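Local coordinates for protein Rio2 kinase (Chaetomium thermophilum, PDB 4GYI) that binds ADP and magnesium as an atypical RIO-type kinase, probably phosphorylates proteins, and takes part in maturation of the pre-40S ribosomal subunit, at residues 17-21 against 84-88; 35-39 against 51-55; 170-176 against 220-226; 263-267 against 313-317. All coordinates share one frame; numbering follows the deposited sequence.

Contact 1 of 4, residues 17-21 against 84-88; sequences WRVLT and YLALH
Trp17 and His88 lay their rings flat on one another where helix 14-26 meets helix 79-92 in the N-terminal winged-helix domain of Rio2, a member of the helix-turn-helix class. The axes of the two short segments pass 11.0 Å apart, their directions at 121°, and side chains fill the space between them. The aromatic part is a face-to-face stack: the five-membered ring of Trp17 and the imidazole have centroids 3.8 Å apart and planes within 15° of parallel. His88 also brings its CB over the six-membered ring in a CH-pi contact, 3.9 Å from the centroid, and thereby covers both halves of the indole from one side. With CG anti to the backbone N (chi1 -164°), the histidine carries its imidazole outward over the indole.

The apolar part lies deeper. Trp17 CH2 rests 3.9 Å from Tyr84 CB, and Leu20 CD2 packs on Leu85 CG at 3.8 Å; Leu77 of strand 75-77 touches both leucines. With an alanine at Trp17, the imidazole of His88 would probably lose the surface it stacks on and be free to turn, and a gap would open beside Tyr84 CB.

The polar part stays within one helix. Trp17 O accepts from both Thr21 N and Thr21 OG1, the hydroxyl approaching from above the carbonyl plane, which leaves Thr21 OG1 3.6 Å from Leu85 CD2.

Contact 2 of 4, residues 35-39 against 51-55; sequences TPLIE and VHKSI
Glu39 of helix 35-42 reaches across to Val51 and His52 of helix 51-60. Its CB sets off to the flank of the facing helix, and CG, anti to the carbonyl carbon, is the first atom to touch, lying 3.8 Å from Val51 CG2. From there the chain runs fully extended (chi2 179°), which brings CD to 3.2 Å from His52 NE2. At the tip the two oxygens differ: OE1 comes within 2.9 Å of His52 NE2, whereas OE2 stands farther off, at an angle too poor for a hydrogen bond. Carboxylate and ring planes are turned 67° apart, and the acid meets the imidazole obliquely.

The same ring is touched by Thr35, whose methyl CG2 lies 3.6 Å from His52 CE1; the two side chains cross at about a right angle. Deeper than this partly exposed polar edge, the contact turns apolar, with Ile38 CG2 4.3 Å from Ile55 CD1.

The axes of the short segments pass 10.7 Å apart at 118°. Helices 35-42 and 51-60 are consistent with the consecutive pair of a helix-turn-helix, the class to which this domain belongs. Helix 14-26 closes the inner side, with Val19 against Val51 and Val23 against Ile38, while Tyr75 of strand 75-77 packs on Thr35 and Ile55.

Contact 3 of 4, residues 170-176 against 220-226; sequences LYEEGFP and RLAKHGL
Phe175 projects its ring like a tongue into a hollow walled by Arg220, Leu221 and His224. Arg220, extended from CG to NE, roofs one face: its guanidinium lies flat on the ring, centres 4.0 Å apart and planes 9° from parallel, a cation-pi stack. The methyl Leu170 CD2 backs the opposite face, making the phenyl the filling of a sandwich. That methyl also sits in the notch formed by two leucines of the other segment, 3.7 Å from Leu221 CD2 and 4.0 Å from Leu226 CD1. At its far end the ring turns an edge to the face of His224 (planes at 81°), with Phe175 CZ 3.8 Å from His224 CD2.

The guanidinium is directed at the bend before Phe175, where Arg220 NH1 makes a weak hydrogen bond of 3.4 Å to Gly174 O. A leucine here would probably leave that face of Phe175 without its stacked cation and Gly174 O without this donor.

Both helices end in Schellman motifs, at Gly174 and Gly225, whose positive phi suits glycine. The arrangement matches the protein-kinase fold, in which the turn between helix αC, here 149-172, and strand β4 docks on the end of helix αE, here 207-223.

Contact 4 of 4, residues 263-267 against 313-317; sequences VSMDH and KRLDA
The backbones of Ser264 and Asp316 approach to 5.4 Å between CA atoms, at the point where strand 263-264 runs out into a type I beta turn from Ser264 to His267, closed by the bond from His267 N to Ser264 O. Side chains make the bonds across the gap. Ser264 OG donates to Asp316 OD2 at 3.0 Å, and that oxygen accepts with its anti lone pair. The same hydroxyl oxygen accepts from Asp266 N at 2.8 Å, an ST turn, and is thereby tied both to its own bend and to the facing loop.

Arg314 takes hold of the same carboxylate side-on. Its NE reaches Asp316 OD1 at 3.2 Å and its NH2 reaches Asp316 OD2 at 2.9 Å, the latter nearly straight (168°) and within the guanidinium plane, and both oxygens use their syn lone pairs. Bends at chi2 and chi3 fold the arginine back to its neighbour two residues on. This grip holds the guanidinium so that NH2 also meets Asp266 OD2, at 2.7 Å, from above that carboxylate's plane; the two flat groups are turned 62° apart. One nitrogen thus bridges two acids whose OD2 atoms are 4.4 Å apart, and its positive charge probably offsets their repulsion.

Lys304 of helix 300-304 touches Asp266 as well. Strand 263-264 pairs with strand 226-227, as β9 pairs with β6 in the lower lobe of protein kinases, and the salt-bridge network fastens a later loop of the chain to the end of that two-stranded antiparallel pair.

The four contacts form two clusters; contacts 1 and 3 lie on opposite sides of the chain's centre, about 35 Å apart between centres. Contacts 1 and 2, centres about 14 Å apart, share the small core of the N-terminal domain: Val19 of helix 14-26 meets the second contact directly, its CG2 3.7 Å from Ser54 CB. Contacts 3 and 4, centres about 10 Å apart, join in the kinase domain through backbone, with Gly225 O 2.8 Å from Met265 N, and through His224 ND1, hydrogen-bonded to Lys313 O. Of the two clusters this one is near the nucleotide site. The Pro176 side chain is about 11 Å from the bound ADP, and that of Leu170 about 13 Å from the magnesium ion.

Contact 1 of 4, residues 17-21 against 84-88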
# COMPACT_ATOMS: atom_id res chain seq x y z
N TRP A 17 11.63 -1.82 -22.80
CA TRP A 17 10.47 -1.29 -22.11
C TRP A 17 9.16 -1.51 -22.89
O TRP A 17 8.15 -1.90 -22.32
CB TRP A 17 10.68 0.18 -21.78
CG TRP A 17 11.69 0.35 -20.68
CD1 TRP A 17 12.96 0.83 -20.80
CD2 TRP A 17 11.52 -0.02 -19.31
NE1 TRP A 17 13.58 0.80 -19.57
CE2 TRP A 17 12.72 0.29 -18.64
CE3 TRP A 17 10.46 -0.58 -18.57
CZ2 TRP A 17 12.89 0.07 -17.27
CZ3 TRP A 17 10.63 -0.79 -17.21
CH2 TRP A 17 11.83 -0.47 -16.58
N ARG A 18 9.21 -1.28 -24.19
CA ARG A 18 8.05 -1.42 -25.05
C ARG A 18 7.51 -2.85 -25.08
O ARG A 18 6.30 -3.08 -25.08
CB ARG A 18 8.40 -0.94 -26.46
CG ARG A 18 7.21 -0.72 -27.36
CD ARG A 18 7.62 -0.17 -28.73
NE ARG A 18 6.44 0.24 -29.49
CZ ARG A 18 5.91 1.46 -29.42
NH1 ARG A 18 6.47 2.38 -28.65
NH2 ARG A 18 4.83 1.76 -30.14
N VAL A 19 8.42 -3.82 -25.12
CA VAL A 19 8.06 -5.23 -25.10
C VAL A 19 7.54 -5.65 -23.71
O VAL A 19 6.53 -6.36 -23.60
CB VAL A 19 9.25 -6.12 -25.53
CG1 VAL A 19 8.94 -7.59 -25.35
CG2 VAL A 19 9.61 -5.84 -26.97
N LEU A 20 8.22 -5.20 -22.66
CA LEU A 20 7.75 -5.42 -21.30
C LEU A 20 6.33 -4.87 -21.16
O LEU A 20 5.44 -5.56 -20.66
CB LEU A 20 8.69 -4.78 -20.27
CG LEU A 20 8.42 -5.16 -18.82
CD1 LEU A 20 8.45 -6.69 -18.68
CD2 LEU A 20 9.42 -4.49 -17.82
N THR A 21 6.12 -3.64 -21.61
CA THR A 21 4.80 -3.02 -21.55
C THR A 21 3.77 -3.80 -22.36
O THR A 21 2.61 -3.94 -21.95
CB THR A 21 4.86 -1.57 -22.08
OG1 THR A 21 5.79 -0.81 -21.29
CG2 THR A 21 3.48 -0.92 -22.02
N TYR A 84 9.22 -3.15 -12.06
CA TYR A 84 9.99 -2.35 -13.02
C TYR A 84 9.09 -1.40 -13.80
O TYR A 84 9.41 -0.22 -13.94
CB TYR A 84 10.77 -3.24 -13.99
CG TYR A 84 12.16 -3.63 -13.53
CD1 TYR A 84 13.25 -3.54 -14.39
CD2 TYR A 84 12.38 -4.09 -12.24
CE1 TYR A 84 14.52 -3.90 -13.99
CE2 TYR A 84 13.65 -4.45 -11.82
CZ TYR A 84 14.72 -4.36 -12.70
OH TYR A 84 15.97 -4.72 -12.27
N LEU A 85 7.97 -1.92 -14.29
CA LEU A 85 7.01 -1.09 -15.02
C LEU A 85 6.50 0.06 -14.16
O LEU A 85 6.39 1.18 -14.64
CB LEU A 85 5.84 -1.92 -15.53
CG LEU A 85 6.16 -2.79 -16.74
CD1 LEU A 85 5.04 -3.77 -17.00
CD2 LEU A 85 6.42 -1.91 -17.96
N ALA A 86 6.20 -0.22 -12.89
CA ALA A 86 5.77 0.83 -11.97
C ALA A 86 6.85 1.89 -11.81
O ALA A 86 6.56 3.07 -11.86
CB ALA A 86 5.40 0.24 -10.61
N LEU A 87 8.08 1.47 -11.57
CA LEU A 87 9.19 2.40 -11.39
C LEU A 87 9.41 3.27 -12.62
O LEU A 87 9.66 4.47 -12.51
CB LEU A 87 10.49 1.66 -11.06
CG LEU A 87 10.74 1.30 -9.60
CD1 LEU A 87 11.95 0.39 -9.49
CD2 LEU A 87 10.92 2.57 -8.78
N HIS A 88 9.32 2.65 -13.79
CA HIS A 88 9.49 3.34 -15.06
C HIS A 88 8.46 4.47 -15.20
O HIS A 88 8.79 5.59 -15.61
CB HIS A 88 9.32 2.34 -16.19
CG HIS A 88 9.84 2.83 -17.50
ND1 HIS A 88 11.18 3.07 -17.74
CD2 HIS A 88 9.20 3.15 -18.65
CE1 HIS A 88 11.34 3.50 -18.97
NE2 HIS A 88 10.15 3.56 -19.55

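Contact 2 of 4, residues 35-39 against 51-55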
# COMPACT_ATOMS: atom_id res chain seq x y z
N THR A 35 3.75 -15.53 -27.88
CA THR A 35 4.82 -14.80 -28.56
C THR A 35 4.35 -13.89 -29.71
O THR A 35 4.75 -12.72 -29.76
CB THR A 35 5.93 -15.76 -29.04
OG1 THR A 35 6.40 -16.56 -27.94
CG2 THR A 35 7.09 -14.98 -29.64
N PRO A 36 3.51 -14.40 -30.63
CA PRO A 36 3.09 -13.50 -31.71
C PRO A 36 2.13 -12.39 -31.27
O PRO A 36 1.97 -11.40 -31.99
CB PRO A 36 2.40 -14.44 -32.71
CG PRO A 36 2.92 -15.80 -32.38
CD PRO A 36 3.08 -15.79 -30.89
N LEU A 37 1.50 -12.54 -30.11
CA LEU A 37 0.70 -11.44 -29.57
C LEU A 37 1.56 -10.35 -28.91
O LEU A 37 1.18 -9.18 -28.89
CB LEU A 37 -0.36 -11.97 -28.60
CG LEU A 37 -1.19 -10.91 -27.88
CD1 LEU A 37 -1.90 -10.01 -28.88
CD2 LEU A 37 -2.19 -11.56 -26.93
N ILE A 38 2.71 -10.74 -28.36
CA ILE A 38 3.65 -9.74 -27.84
C ILE A 38 4.10 -8.91 -29.03
O ILE A 38 4.11 -7.68 -28.97
CB ILE A 38 4.93 -10.38 -27.26
CG1 ILE A 38 4.63 -11.66 -26.48
CG2 ILE A 38 5.73 -9.35 -26.44
CD1 ILE A 38 4.15 -11.45 -25.10
N GLU A 39 4.47 -9.60 -30.10
CA GLU A 39 4.96 -8.96 -31.32
C GLU A 39 3.96 -7.94 -31.84
O GLU A 39 4.32 -6.81 -32.14
CB GLU A 39 5.28 -10.00 -32.41
CG GLU A 39 6.42 -10.95 -32.08
CD GLU A 39 6.66 -11.98 -33.18
OE1 GLU A 39 6.69 -13.19 -32.88
OE2 GLU A 39 6.84 -11.58 -34.36
N VAL A 51 11.96 -7.29 -31.50
CA VAL A 51 11.33 -7.57 -30.23
C VAL A 51 11.73 -8.95 -29.70
O VAL A 51 11.75 -9.17 -28.49
CB VAL A 51 9.80 -7.46 -30.33
CG1 VAL A 51 9.41 -6.13 -30.93
CG2 VAL A 51 9.22 -8.60 -31.14
N HIS A 52 12.07 -9.87 -30.60
CA HIS A 52 12.47 -11.20 -30.19
C HIS A 52 13.70 -11.16 -29.30
O HIS A 52 13.82 -11.96 -28.36
CB HIS A 52 12.69 -12.10 -31.41
CG HIS A 52 11.42 -12.69 -31.95
ND1 HIS A 52 10.70 -13.65 -31.28
CD2 HIS A 52 10.73 -12.43 -33.09
CE1 HIS A 52 9.63 -13.97 -31.98
NE2 HIS A 52 9.63 -13.25 -33.09
N LYS A 53 14.59 -10.21 -29.57
CA LYS A 53 15.79 -10.04 -28.76
C LYS A 53 15.46 -9.46 -27.38
O LYS A 53 15.95 -9.95 -26.36
CB LYS A 53 16.82 -9.15 -29.46
CG LYS A 53 18.06 -8.90 -28.61
CD LYS A 53 19.16 -8.23 -29.43
CE LYS A 53 20.37 -7.90 -28.57
NZ LYS A 53 21.47 -7.30 -29.39
N SER A 54 14.66 -8.40 -27.37
CA SER A 54 14.15 -7.83 -26.12
C SER A 54 13.52 -8.90 -25.22
O SER A 54 13.76 -8.92 -24.02
CB SER A 54 13.15 -6.71 -26.41
OG SER A 54 13.81 -5.54 -26.86
N ILE A 55 12.72 -9.78 -25.82
CA ILE A 55 12.09 -10.89 -25.08
C ILE A 55 13.11 -11.72 -24.29
O ILE A 55 12.89 -12.04 -23.11
CB ILE A 55 11.26 -11.81 -26.01
CG1 ILE A 55 10.05 -11.06 -26.57
CG2 ILE A 55 10.79 -13.06 -25.26
CD1 ILE A 55 9.02 -11.95 -27.25

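Contact 3 of 4, residues 170-176 against 220-226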
# COMPACT_ATOMS: atom_id res chain seq x y z
N LEU A 170 -8.16 11.84 3.04
CA LEU A 170 -7.84 12.14 4.43
C LEU A 170 -6.92 13.33 4.49
O LEU A 170 -7.07 14.20 5.34
CB LEU A 170 -7.20 10.93 5.11
CG LEU A 170 -8.17 9.78 5.35
CD1 LEU A 170 -7.44 8.51 5.71
CD2 LEU A 170 -9.16 10.17 6.44
N TYR A 171 -5.95 13.36 3.58
CA TYR A 171 -4.99 14.45 3.55
C TYR A 171 -5.69 15.79 3.29
O TYR A 171 -5.38 16.80 3.92
CB TYR A 171 -3.93 14.20 2.49
CG TYR A 171 -2.87 15.26 2.44
CD1 TYR A 171 -1.82 15.26 3.35
CD2 TYR A 171 -2.90 16.27 1.49
CE1 TYR A 171 -0.84 16.23 3.32
CE2 TYR A 171 -1.93 17.25 1.45
CZ TYR A 171 -0.90 17.22 2.37
OH TYR A 171 0.09 18.19 2.34
N GLU A 172 -6.64 15.80 2.36
CA GLU A 172 -7.35 17.04 2.01
C GLU A 172 -8.32 17.50 3.11
O GLU A 172 -8.54 18.69 3.29
CB GLU A 172 -8.04 16.89 0.66
CG GLU A 172 -7.06 16.89 -0.51
CD GLU A 172 -7.62 16.21 -1.76
OE1 GLU A 172 -8.67 15.53 -1.67
OE2 GLU A 172 -7.00 16.35 -2.84
N GLU A 173 -8.87 16.56 3.88
CA GLU A 173 -9.70 16.93 5.02
C GLU A 173 -8.93 17.47 6.22
O GLU A 173 -9.53 17.92 7.19
CB GLU A 173 -10.57 15.76 5.46
CG GLU A 173 -11.69 15.49 4.51
CD GLU A 173 -12.49 16.74 4.22
OE1 GLU A 173 -12.37 17.26 3.09
OE2 GLU A 173 -13.23 17.19 5.12
N GLY A 174 -7.60 17.43 6.17
CA GLY A 174 -6.80 17.90 7.28
C GLY A 174 -6.37 16.83 8.29
O GLY A 174 -5.89 17.16 9.37
N PHE A 175 -6.54 15.55 7.95
CA PHE A 175 -6.05 14.46 8.81
C PHE A 175 -4.53 14.35 8.77
O PHE A 175 -3.91 14.66 7.75
CB PHE A 175 -6.63 13.13 8.37
CG PHE A 175 -8.05 12.92 8.77
CD1 PHE A 175 -8.36 12.18 9.90
CD2 PHE A 175 -9.08 13.43 8.00
CE1 PHE A 175 -9.67 11.97 10.27
CE2 PHE A 175 -10.40 13.22 8.37
CZ PHE A 175 -10.69 12.49 9.50
N PRO A 176 -3.91 13.91 9.89
CA PRO A 176 -2.45 13.76 9.90
C PRO A 176 -2.04 12.43 9.22
O PRO A 176 -1.95 11.40 9.85
CB PRO A 176 -2.12 13.76 11.39
CG PRO A 176 -3.37 13.16 12.05
CD PRO A 176 -4.53 13.61 11.19
N ARG A 220 -12.72 10.85 15.16
CA ARG A 220 -12.74 11.77 14.02
C ARG A 220 -12.92 11.01 12.71
O ARG A 220 -13.71 11.42 11.86
CB ARG A 220 -11.50 12.67 13.97
CG ARG A 220 -11.58 13.71 12.85
CD ARG A 220 -10.41 14.69 12.85
NE ARG A 220 -10.53 15.61 11.72
CZ ARG A 220 -9.52 16.24 11.12
NH1 ARG A 220 -8.26 16.07 11.52
NH2 ARG A 220 -9.79 17.04 10.09
N LEU A 221 -12.17 9.92 12.55
CA LEU A 221 -12.34 9.06 11.37
C LEU A 221 -13.80 8.61 11.24
O LEU A 221 -14.38 8.70 10.16
CB LEU A 221 -11.42 7.85 11.44
CG LEU A 221 -9.94 8.00 11.04
CD1 LEU A 221 -9.20 6.73 11.38
CD2 LEU A 221 -9.78 8.29 9.55
N ALA A 222 -14.39 8.15 12.33
CA ALA A 222 -15.75 7.60 12.31
C ALA A 222 -16.78 8.66 11.92
O ALA A 222 -17.72 8.38 11.18
CB ALA A 222 -16.10 6.98 13.65
N LYS A 223 -16.58 9.88 12.42
CA LYS A 223 -17.41 11.01 12.05
C LYS A 223 -17.37 11.29 10.55
O LYS A 223 -18.32 11.82 9.99
CB LYS A 223 -17.04 12.26 12.87
CG LYS A 223 -16.88 13.54 12.05
CD LYS A 223 -17.03 14.77 12.92
CE LYS A 223 -18.46 14.87 13.46
NZ LYS A 223 -18.60 15.90 14.52
N HIS A 224 -16.27 10.90 9.90
CA HIS A 224 -16.17 11.04 8.44
C HIS A 224 -16.48 9.73 7.69
O HIS A 224 -16.17 9.60 6.51
CB HIS A 224 -14.81 11.60 8.02
CG HIS A 224 -14.63 13.05 8.34
ND1 HIS A 224 -14.79 14.04 7.41
CD2 HIS A 224 -14.33 13.67 9.51
CE1 HIS A 224 -14.59 15.22 7.97
NE2 HIS A 224 -14.30 15.02 9.25
N GLY A 225 -17.10 8.78 8.38
CA GLY A 225 -17.56 7.56 7.74
C GLY A 225 -16.55 6.42 7.65
O GLY A 225 -16.80 5.41 6.99
N LEU A 226 -15.42 6.55 8.33
CA LEU A 226 -14.34 5.58 8.19
C LEU A 226 -13.94 4.85 9.48
O LEU A 226 -14.03 5.39 10.59
CB LEU A 226 -13.11 6.24 7.60
CG LEU A 226 -13.26 6.68 6.15
CD1 LEU A 226 -12.08 7.53 5.76
CD2 LEU A 226 -13.37 5.46 5.24

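Contact 4 of 4, residues 263-267 against 313-317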
# COMPACT_ATOMS: atom_id res chain seq x y z
N VAL A 263 -12.48 0.58 6.18
CA VAL A 263 -13.86 0.23 5.87
C VAL A 263 -14.79 1.35 6.29
O VAL A 263 -14.47 2.15 7.19
CB VAL A 263 -14.31 -1.09 6.53
CG1 VAL A 263 -13.33 -2.19 6.22
CG2 VAL A 263 -14.43 -0.92 8.03
N SER A 264 -15.94 1.42 5.63
CA SER A 264 -16.93 2.43 5.96
C SER A 264 -17.63 2.11 7.27
O SER A 264 -17.78 0.95 7.63
CB SER A 264 -17.97 2.50 4.84
OG SER A 264 -19.19 2.97 5.35
N MET A 265 -18.09 3.14 7.97
CA MET A 265 -18.87 2.92 9.18
C MET A 265 -20.18 2.19 8.88
O MET A 265 -20.86 1.72 9.79
CB MET A 265 -19.18 4.25 9.90
CG MET A 265 -18.01 4.84 10.65
SD MET A 265 -17.68 4.07 12.26
CE MET A 265 -19.21 4.49 13.11
N ASP A 266 -20.52 2.09 7.60
CA ASP A 266 -21.71 1.37 7.16
C ASP A 266 -21.44 -0.10 6.84
O ASP A 266 -22.32 -0.80 6.34
CB ASP A 266 -22.31 2.03 5.91
CG ASP A 266 -23.04 3.31 6.23
OD1 ASP A 266 -23.67 3.40 7.30
OD2 ASP A 266 -22.99 4.24 5.39
N HIS A 267 -20.22 -0.57 7.10
CA HIS A 267 -19.86 -1.95 6.78
C HIS A 267 -20.63 -2.87 7.69
O HIS A 267 -20.80 -2.54 8.86
CB HIS A 267 -18.36 -2.16 6.97
CG HIS A 267 -17.87 -3.49 6.49
ND1 HIS A 267 -18.17 -4.67 7.13
CD2 HIS A 267 -17.06 -3.82 5.45
CE1 HIS A 267 -17.61 -5.67 6.49
NE2 HIS A 267 -16.92 -5.19 5.48
N LYS A 313 -17.76 15.70 6.02
CA LYS A 313 -17.77 15.11 4.70
C LYS A 313 -17.56 13.59 4.82
O LYS A 313 -16.69 13.14 5.57
CB LYS A 313 -16.66 15.73 3.85
CG LYS A 313 -16.77 15.40 2.39
CD LYS A 313 -15.60 15.94 1.58
CE LYS A 313 -15.83 15.74 0.08
NZ LYS A 313 -16.42 14.39 -0.23
N ARG A 314 -18.36 12.82 4.10
CA ARG A 314 -18.25 11.36 4.14
C ARG A 314 -17.10 10.91 3.26
O ARG A 314 -17.24 10.88 2.03
CB ARG A 314 -19.54 10.71 3.65
CG ARG A 314 -20.76 10.98 4.52
CD ARG A 314 -20.78 10.08 5.75
NE ARG A 314 -20.78 8.66 5.41
CZ ARG A 314 -21.85 7.88 5.39
NH1 ARG A 314 -23.05 8.37 5.71
NH2 ARG A 314 -21.73 6.60 5.06
N LEU A 315 -15.98 10.55 3.87
CA LEU A 315 -14.78 10.19 3.12
C LEU A 315 -14.86 8.78 2.55
O LEU A 315 -14.08 8.42 1.66
CB LEU A 315 -13.53 10.32 3.99
CG LEU A 315 -13.36 11.74 4.53
CD1 LEU A 315 -11.98 11.95 5.12
CD2 LEU A 315 -13.60 12.70 3.39
N ASP A 316 -15.82 8.00 3.04
CA ASP A 316 -15.97 6.61 2.62
C ASP A 316 -16.60 6.49 1.23
O ASP A 316 -17.07 5.41 0.85
CB ASP A 316 -16.78 5.83 3.65
CG ASP A 316 -18.06 6.53 4.05
OD1 ASP A 316 -18.13 7.77 3.89
OD2 ASP A 316 -19.00 5.85 4.52
N ALA A 317 -16.61 7.59 0.50
CA ALA A 317 -17.13 7.61 -0.86
C ALA A 317 -16.02 7.95 -1.85
O ALA A 317 -16.27 8.11 -3.04
CB ALA A 317 -18.26 8.61 -0.97